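Local coordinates for DUF5624 domain-containing protein (Legionella pneumophila subsp. pneumophila, PDB 4JX2) that is of unknown function but is a putative secreted protein that combines packed helices with a five-stranded mixed sheet, at residues I228-L233 against I408-T412. Sequence-based numbering, arbitrary orientation.
Sequences IGTFML and IPGIT
M232, a selenomethionine on helix 223-247, packs against both I408 and P409. Its CB lies 3.5 Å from CG2 of I408, and these two side chains slide past one another in opposite directions. The chain then bends at its second torsion (chi2 -70°), which sends the selenium and CE across the pyrrolidine ring of P409 at about a right angle. CE rests 3.7 Å from both CD and CG of the proline, so the methyl group sits over the CB-CG-CD side of the ring. W391 of helix 386-398 touches both M232 and P409.

One helical turn back, G229 brings the two backbones together: its CA is 3.8 Å from the CA of G410. With no side chain on either residue, the main chains of loop and helix meet directly. I411 lies along this bare helical surface, with CG1 3.8 Å from CA of G229. Beyond it, I411 and L233 reach toward each other tip to tip, their CD1 atoms 3.7 Å apart, while T177 and M181 of helix 175-197 also touch I411.

The segments are held together by apolar packing, whereas polar bonds keep the loop in shape. I408 O accepts from I411 N and T412 N, which approach from opposite faces of the carbonyl plane, and T412 OG1 accepts from I408 N at 2.8 Å in a nearly straight bond (163°). A hydrogen bond between G410 O and Y422 OH ties the turn to the chain that follows. Residues 408-411 thus form a type II beta turn with proline and glycine at its corners, docked through its glycine onto a glycine-bearing face of helix 223-247 in a buried contact flanked by helices 175-197, 366-378 and 386-398.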
# COMPACT_ATOMS: atom_id res chain seq x y z
N ILE A 228 -18.57 -19.84 -1.76
CA ILE A 228 -17.89 -19.66 -3.04
C ILE A 228 -18.93 -19.25 -4.12
O ILE A 228 -18.71 -18.27 -4.83
CB ILE A 228 -17.05 -20.89 -3.46
CG1 ILE A 228 -16.01 -21.31 -2.37
CG2 ILE A 228 -16.38 -20.69 -4.83
CD1 ILE A 228 -15.11 -20.14 -1.69
N GLY A 229 -20.05 -19.98 -4.19
CA GLY A 229 -21.11 -19.72 -5.16
C GLY A 229 -21.63 -18.30 -5.12
O GLY A 229 -21.70 -17.62 -6.15
N THR A 230 -21.94 -17.81 -3.92
CA THR A 230 -22.45 -16.45 -3.67
C THR A 230 -21.40 -15.41 -4.02
O THR A 230 -21.76 -14.42 -4.65
CB THR A 230 -22.92 -16.29 -2.23
OG1 THR A 230 -21.90 -16.76 -1.34
CG2 THR A 230 -24.21 -17.00 -1.97
N PHE A 231 -20.12 -15.62 -3.63
CA PHE A 231 -19.03 -14.69 -3.95
C PHE A 231 -18.86 -14.59 -5.48
O PHE A 231 -18.71 -13.48 -6.02
CB PHE A 231 -17.70 -15.13 -3.28
CG PHE A 231 -17.55 -14.77 -1.82
CD1 PHE A 231 -17.87 -13.51 -1.36
CD2 PHE A 231 -17.01 -15.69 -0.92
CE1 PHE A 231 -17.68 -13.17 -0.00
CE2 PHE A 231 -16.86 -15.36 0.44
CZ PHE A 231 -17.18 -14.10 0.88
N MSE A 232 -18.92 -15.75 -6.16
CA MSE A 232 -18.85 -15.86 -7.62
C MSE A 232 -19.94 -15.04 -8.31
O MSE A 232 -19.67 -14.39 -9.31
CB MSE A 232 -19.00 -17.33 -8.05
CG MSE A 232 -17.76 -18.16 -7.89
SE MSE A 232 -16.33 -17.72 -9.12
CE MSE A 232 -14.97 -19.00 -8.55
N LEU A 233 -21.17 -15.07 -7.78
CA LEU A 233 -22.29 -14.38 -8.42
C LEU A 233 -22.18 -12.90 -8.24
O LEU A 233 -22.56 -12.15 -9.14
CB LEU A 233 -23.64 -14.88 -7.90
CG LEU A 233 -24.00 -16.35 -8.25
CD1 LEU A 233 -25.17 -16.78 -7.45
CD2 LEU A 233 -24.27 -16.53 -9.74
N ILE A 408 -19.55 -21.67 -13.26
CA ILE A 408 -19.51 -20.93 -11.99
C ILE A 408 -19.30 -21.89 -10.80
O ILE A 408 -20.28 -22.49 -10.33
CB ILE A 408 -20.79 -20.02 -11.80
CG1 ILE A 408 -21.11 -19.20 -13.08
CG2 ILE A 408 -20.63 -19.12 -10.57
CD1 ILE A 408 -22.38 -18.66 -13.10
N PRO A 409 -18.05 -22.01 -10.28
CA PRO A 409 -17.81 -22.85 -9.10
C PRO A 409 -18.71 -22.46 -7.93
O PRO A 409 -18.87 -21.28 -7.63
CB PRO A 409 -16.33 -22.58 -8.80
CG PRO A 409 -15.73 -22.26 -10.15
CD PRO A 409 -16.80 -21.37 -10.73
N GLY A 410 -19.33 -23.47 -7.32
CA GLY A 410 -20.28 -23.30 -6.22
C GLY A 410 -21.72 -23.13 -6.68
O GLY A 410 -22.63 -23.07 -5.86
N ILE A 411 -21.94 -23.05 -8.02
CA ILE A 411 -23.25 -22.90 -8.65
C ILE A 411 -23.46 -24.01 -9.68
O ILE A 411 -24.39 -24.81 -9.54
CB ILE A 411 -23.44 -21.48 -9.29
CG1 ILE A 411 -23.25 -20.34 -8.24
CG2 ILE A 411 -24.79 -21.38 -10.03
CD1 ILE A 411 -24.30 -20.31 -7.12
N THR A 412 -22.60 -24.08 -10.70
CA THR A 412 -22.71 -25.08 -11.76
C THR A 412 -21.77 -26.26 -11.55
O THR A 412 -21.96 -27.31 -12.16
CB THR A 412 -22.44 -24.45 -13.14
OG1 THR A 412 -21.10 -23.96 -13.20
CG2 THR A 412 -23.41 -23.34 -13.48